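Local coordinates for putative peptidase M23 (Pseudomonas aeruginosa PAO1, PDB 2HSI), which is a putative zinc-dependent peptidase of family M23, and probably acts as a metalloendopeptidase, at residues Q56-L61 against A140-S145; Q220-M225 against V264-A269. All blocks are in the same frame, centred on the assembly; numbering follows the deposited sequence.

Interaction 1. Residues Q56-L61 against A140-S145; sequences QGKPVL and AYRRFS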
loop_
_atom_site.group_PDB
_atom_site.type_symbol
_atom_site.label_atom_id
_atom_site.label_comp_id
_atom_site.label_asym_id
_atom_site.label_seq_id
_atom_site.Cartn_x
_atom_site.Cartn_y
_atom_site.Cartn_z
ATOM N N GLN A 56 -11.815 3.966 -10.489
ATOM C CA GLN A 56 -11.239 3.631 -11.805
ATOM C C GLN A 56 -11.350 2.128 -12.122
ATOM O O GLN A 56 -10.456 1.544 -12.736
ATOM C CB GLN A 56 -9.788 4.149 -11.920
ATOM C CG GLN A 56 -9.632 5.641 -11.552
ATOM C CD GLN A 56 -8.184 6.125 -11.442
ATOM O OE1 GLN A 56 -7.316 5.446 -10.895
ATOM N NE2 GLN A 56 -7.936 7.331 -11.935
ATOM N N GLY A 57 -12.441 1.508 -11.668
ATOM C CA GLY A 57 -12.691 0.076 -11.903
ATOM C C GLY A 57 -12.028 -0.891 -10.921
ATOM O O GLY A 57 -12.217 -2.097 -11.020
ATOM N N LYS A 58 -11.254 -0.361 -9.983
ATOM C CA LYS A 58 -10.504 -1.159 -9.010
ATOM C C LYS A 58 -11.205 -1.113 -7.653
ATOM O O LYS A 58 -11.572 -0.031 -7.204
ATOM C CB LYS A 58 -9.093 -0.595 -8.843
ATOM C CG LYS A 58 -8.292 -0.384 -10.153
ATOM C CD LYS A 58 -7.417 -1.584 -10.481
ATOM C CE LYS A 58 -6.698 -1.438 -11.833
ATOM N NZ LYS A 58 -5.606 -0.422 -11.823
ATOM N N PRO A 59 -11.360 -2.278 -6.982
ATOM C CA PRO A 59 -11.998 -2.304 -5.657
ATOM C C PRO A 59 -11.190 -1.551 -4.601
ATOM O O PRO A 59 -9.953 -1.603 -4.605
ATOM C CB PRO A 59 -12.097 -3.809 -5.343
ATOM C CG PRO A 59 -11.047 -4.443 -6.163
ATOM C CD PRO A 59 -10.972 -3.630 -7.424
ATOM N N VAL A 60 -11.902 -0.857 -3.712
ATOM C CA VAL A 60 -11.327 0.080 -2.760
ATOM C C VAL A 60 -11.621 -0.351 -1.312
ATOM O O VAL A 60 -12.685 -0.902 -1.039
ATOM C CB VAL A 60 -11.903 1.510 -3.033
ATOM C CG1 VAL A 60 -11.636 2.472 -1.904
ATOM C CG2 VAL A 60 -11.358 2.047 -4.337
ATOM N N LEU A 61 -10.662 -0.096 -0.418
ATOM C CA LEU A 61 -10.785 -0.332 1.036
ATOM C C LEU A 61 -11.952 0.440 1.661
ATOM O O LEU A 61 -12.046 1.672 1.546
ATOM C CB LEU A 61 -9.476 0.047 1.743
ATOM C CG LEU A 61 -9.404 0.120 3.280
ATOM C CD1 LEU A 61 -9.724 -1.226 3.877
ATOM C CD2 LEU A 61 -8.031 0.588 3.739
ATOM N N ALA A 140 -0.103 -9.163 -7.712
ATOM C CA ALA A 140 -0.105 -9.053 -6.243
ATOM C C ALA A 140 -0.739 -7.751 -5.735
ATOM O O ALA A 140 -1.549 -7.766 -4.806
ATOM C CB ALA A 140 1.288 -9.200 -5.693
ATOM N N TYR A 141 -0.386 -6.628 -6.351
ATOM C CA TYR A 141 -1.009 -5.348 -5.991
ATOM C C TYR A 141 -2.525 -5.298 -6.234
ATOM O O TYR A 141 -3.233 -4.530 -5.575
ATOM C CB TYR A 141 -0.341 -4.208 -6.737
ATOM C CG TYR A 141 1.036 -3.822 -6.245
ATOM C CD1 TYR A 141 1.286 -3.530 -4.893
ATOM C CD2 TYR A 141 2.083 -3.692 -7.151
ATOM C CE1 TYR A 141 2.563 -3.135 -4.467
ATOM C CE2 TYR A 141 3.336 -3.303 -6.744
ATOM C CZ TYR A 141 3.581 -3.027 -5.410
ATOM O OH TYR A 141 4.854 -2.655 -5.056
ATOM N N ARG A 142 -3.007 -6.125 -7.166
ATOM C CA ARG A 142 -4.422 -6.180 -7.519
ATOM C C ARG A 142 -5.222 -7.172 -6.679
ATOM O O ARG A 142 -6.431 -7.274 -6.842
ATOM C CB ARG A 142 -4.596 -6.492 -9.006
ATOM C CG ARG A 142 -4.239 -5.311 -9.876
ATOM C CD ARG A 142 -4.032 -5.687 -11.324
ATOM N NE ARG A 142 -3.557 -4.524 -12.064
ATOM C CZ ARG A 142 -3.291 -4.506 -13.367
ATOM N NH1 ARG A 142 -3.431 -5.602 -14.102
ATOM N NH2 ARG A 142 -2.862 -3.387 -13.931
ATOM N N ARG A 143 -4.552 -7.893 -5.780
ATOM C CA ARG A 143 -5.259 -8.752 -4.828
ATOM C C ARG A 143 -6.200 -7.933 -3.921
ATOM O O ARG A 143 -5.810 -6.889 -3.387
ATOM C CB ARG A 143 -4.280 -9.562 -3.986
ATOM C CG ARG A 143 -4.947 -10.702 -3.228
ATOM C CD ARG A 143 -4.212 -10.956 -1.939
ATOM N NE ARG A 143 -4.750 -12.063 -1.144
ATOM C CZ ARG A 143 -4.441 -13.347 -1.326
ATOM N NH1 ARG A 143 -3.607 -13.715 -2.297
ATOM N NH2 ARG A 143 -4.968 -14.269 -0.530
ATOM N N PHE A 144 -7.443 -8.385 -3.801
ATOM C CA PHE A 144 -8.422 -7.717 -2.950
ATOM C C PHE A 144 -9.080 -8.742 -2.022
ATOM O O PHE A 144 -10.144 -9.271 -2.316
ATOM C CB PHE A 144 -9.466 -6.956 -3.795
ATOM C CG PHE A 144 -10.312 -5.988 -2.996
ATOM C CD1 PHE A 144 -9.847 -4.704 -2.706
ATOM C CD2 PHE A 144 -11.564 -6.364 -2.521
ATOM C CE1 PHE A 144 -10.645 -3.808 -1.956
ATOM C CE2 PHE A 144 -12.349 -5.492 -1.765
ATOM C CZ PHE A 144 -11.887 -4.217 -1.485
ATOM N N SER A 145 -8.435 -9.004 -0.891
ATOM C CA SER A 145 -8.946 -9.968 0.077
ATOM C C SER A 145 -9.982 -9.269 0.981
ATOM O O SER A 145 -9.942 -8.049 1.104
ATOM C CB SER A 145 -7.779 -10.551 0.882
ATOM O OG SER A 145 -7.141 -9.544 1.649
#
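P59 and F144 meet by a CH-pi contact, a clear example of how a proline and an aromatic ring can join two parts of a chain without a conventional hydrogen bond between them. The phenylalanine can be followed outward from its root. Its CB already touches the pyrrolidine, 3.8 Å from P59 CG. CG of F144 stands anti to its own backbone N (chi1 -167°) and lies 3.6 Å from the same P59 CG. Farther out the ring slides past the proline in the opposite sense, which brings P59 CB over the middle of one face, 3.5 Å from the F144 centroid and only 9° off the ring normal. The outer ring atoms then reach the strand's carbonyls: CE1 of F144 is 3.5 Å from P59 O, and at the tip CZ is 3.4 Å from V60 O, which lies near the ring plane, at the edge, where the partly positive aromatic hydrogens would suit a carbonyl oxygen. Beside this pair two long side chains approach, K58 CE coming to 4.4 Å from R142 NE. Their like charges are probably tolerated because K58 NZ and R142 NE both form salt bridges with D268 OD2. The arrangement is a packing contact between the two domains: the loop following helix 127-141, a helix that packs on the M23 sheet through Y141 against I223 and M225, rests against strand 58-64 in the six-stranded antiparallel sheet of the M23 N-terminal domain.

Interaction 2. Residues Q220-M225 against V264-A269; sequences QGFISM and VSLNDA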
loop_
_atom_site.group_PDB
_atom_site.type_symbol
_atom_site.label_atom_id
_atom_site.label_comp_id
_atom_site.label_asym_id
_atom_site.label_seq_id
_atom_site.Cartn_x
_atom_site.Cartn_y
_atom_site.Cartn_z
ATOM N N GLN A 220 -8.115 -5.940 1.789
ATOM C CA GLN A 220 -8.881 -5.043 0.902
ATOM C C GLN A 220 -7.996 -4.104 0.076
ATOM O O GLN A 220 -8.222 -2.893 0.018
ATOM C CB GLN A 220 -9.971 -4.268 1.671
ATOM C CG GLN A 220 -11.077 -5.154 2.243
ATOM C CD GLN A 220 -12.301 -4.379 2.690
ATOM O OE1 GLN A 220 -12.627 -3.321 2.151
ATOM N NE2 GLN A 220 -13.009 -4.928 3.668
ATOM N N GLY A 221 -6.986 -4.696 -0.542
ATOM C CA GLY A 221 -6.079 -3.992 -1.436
ATOM C C GLY A 221 -5.008 -3.140 -0.786
ATOM O O GLY A 221 -4.172 -2.567 -1.488
ATOM N N PHE A 222 -5.048 -3.036 0.545
ATOM C CA PHE A 222 -4.084 -2.262 1.319
ATOM C C PHE A 222 -2.862 -3.144 1.492
ATOM O O PHE A 222 -2.895 -4.114 2.242
ATOM C CB PHE A 222 -4.690 -1.906 2.681
ATOM C CG PHE A 222 -3.869 -0.957 3.521
ATOM C CD1 PHE A 222 -3.044 0.006 2.948
ATOM C CD2 PHE A 222 -3.995 -0.984 4.919
ATOM C CE1 PHE A 222 -2.333 0.900 3.745
ATOM C CE2 PHE A 222 -3.286 -0.099 5.726
ATOM C CZ PHE A 222 -2.457 0.845 5.142
ATOM N N ILE A 223 -1.792 -2.815 0.776
ATOM C CA ILE A 223 -0.650 -3.737 0.610
ATOM C C ILE A 223 0.691 -3.021 0.835
ATOM O O ILE A 223 0.924 -1.934 0.278
ATOM C CB ILE A 223 -0.709 -4.419 -0.800
ATOM C CG1 ILE A 223 -1.888 -5.418 -0.877
ATOM C CG2 ILE A 223 0.639 -5.117 -1.185
ATOM C CD1 ILE A 223 -2.305 -5.820 -2.274
ATOM N N SER A 224 1.566 -3.620 1.648
ATOM C CA SER A 224 2.966 -3.181 1.736
ATOM C C SER A 224 3.863 -4.081 0.893
ATOM O O SER A 224 3.691 -5.302 0.865
ATOM C CB SER A 224 3.477 -3.177 3.177
ATOM O OG SER A 224 2.907 -2.114 3.924
ATOM N N MET A 225 4.817 -3.466 0.210
ATOM C CA MET A 225 5.840 -4.206 -0.519
ATOM C C MET A 225 7.201 -3.739 -0.020
ATOM O O MET A 225 7.395 -2.545 0.255
ATOM C CB MET A 225 5.686 -3.999 -2.032
ATOM C CG MET A 225 6.752 -4.685 -2.915
ATOM S SD MET A 225 8.302 -3.751 -3.031
ATOM C CE MET A 225 8.613 -3.849 -4.798
ATOM N N VAL A 264 3.648 1.364 -0.508
ATOM C CA VAL A 264 2.291 1.165 0.013
ATOM C C VAL A 264 1.315 1.331 -1.141
ATOM O O VAL A 264 1.379 2.312 -1.879
ATOM C CB VAL A 264 1.924 2.140 1.160
ATOM C CG1 VAL A 264 0.422 2.039 1.513
ATOM C CG2 VAL A 264 2.757 1.855 2.398
ATOM N N SER A 265 0.426 0.356 -1.298
ATOM C CA SER A 265 -0.568 0.384 -2.349
ATOM C C SER A 265 -1.976 0.347 -1.753
ATOM O O SER A 265 -2.215 -0.281 -0.717
ATOM C CB SER A 265 -0.341 -0.782 -3.307
ATOM O OG SER A 265 -1.161 -0.723 -4.471
ATOM N N LEU A 266 -2.889 1.041 -2.420
ATOM C CA LEU A 266 -4.322 1.003 -2.128
ATOM C C LEU A 266 -5.014 1.002 -3.471
ATOM O O LEU A 266 -4.669 1.807 -4.341
ATOM C CB LEU A 266 -4.769 2.248 -1.355
ATOM C CG LEU A 266 -4.549 2.359 0.157
ATOM C CD1 LEU A 266 -4.675 3.819 0.575
ATOM C CD2 LEU A 266 -5.553 1.503 0.916
ATOM N N ASN A 267 -5.985 0.109 -3.640
ATOM C CA ASN A 267 -6.722 -0.064 -4.904
ATOM C C ASN A 267 -5.842 -0.024 -6.157
ATOM O O ASN A 267 -6.159 0.667 -7.124
ATOM C CB ASN A 267 -7.931 0.900 -5.037
ATOM C CG ASN A 267 -7.581 2.360 -4.760
ATOM O OD1 ASN A 267 -7.690 2.826 -3.629
ATOM N ND2 ASN A 267 -7.122 3.077 -5.787
ATOM N N ASP A 268 -4.730 -0.765 -6.109
ATOM C CA ASP A 268 -3.738 -0.806 -7.195
ATOM C C ASP A 268 -3.167 0.572 -7.573
ATOM O O ASP A 268 -2.916 0.859 -8.755
ATOM C CB ASP A 268 -4.285 -1.554 -8.418
ATOM C CG ASP A 268 -3.196 -1.958 -9.415
ATOM O OD1 ASP A 268 -2.038 -2.181 -9.000
ATOM O OD2 ASP A 268 -3.517 -2.054 -10.621
ATOM N N ALA A 269 -2.974 1.418 -6.559
ATOM C CA ALA A 269 -2.316 2.698 -6.727
ATOM C C ALA A 269 -1.228 2.833 -5.672
ATOM O O ALA A 269 -1.518 2.784 -4.465
ATOM C CB ALA A 269 -3.326 3.833 -6.605
HETATM O O HOH W 1 -7.086 -0.801 -1.234
HETATM O O HOH W 2 -3.297 -2.268 -3.913
#
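I223 and S265 form an antiparallel hydrogen-bonded pair, the tight centre of this contact. I223 N reaches S265 O at 3.0 Å. The return bond, S265 N to I223 O, is 2.8 Å long, and both are nearly straight (163° at the hydrogen in the first). Each acceptor also takes a CA-H...O contact, from F222 CA to S265 O and from V264 CA to I223 O. On one flank CG of F222 is anti to its backbone N (chi1 -173°), setting the ring beside L266, with CD1 3.6 Å from L266 CD2. CE1 of F222 lies 3.7 Å from V264 CG1.

Towards G221 the direct pairing gives way to water. G221 O and S265 O, both acceptors, stand 3.1 Å apart; one water donates to G221 O at 2.6 Å and accepts from S265 OG and D268 N, while another links Q220 O to N267 N. S265 OG is also hydrogen-bonded to R270 NH2. Here the partner strand turns back, with left-handed backbone angles at N267 and D268 as in a type I' hairpin.

Strand 222-229 thus runs between strands 213-219 and 260-266 of the M23 sheet. F276 of helix 273-277 packs on F222, V264 and L266, while Y141 of helix 127-141 packs on I223 and S265.

Overall arrangement
The two contacts lie side by side, their centres 7 Å apart, but one lies within a sheet and the other between two parts of the fold. Interaction 2 is buried in the M23 sheet, near the centre of the chain, and rests on regular backbone pairing with apolar side chains alongside; its V264 side chain is about 12 Å from the zinc ion. Interaction 1 is partly buried and joins the N-terminal sheet to the loop that follows helix 127-141, using ring packing, while its two like charges are both paired with D268 of interaction 2. They also meet directly: S145 O probably accepts a hydrogen bond from Q220 N, and P59 O packs on N267 CB. The hairpin that ends interaction 2 therefore also borders the interdomain junction.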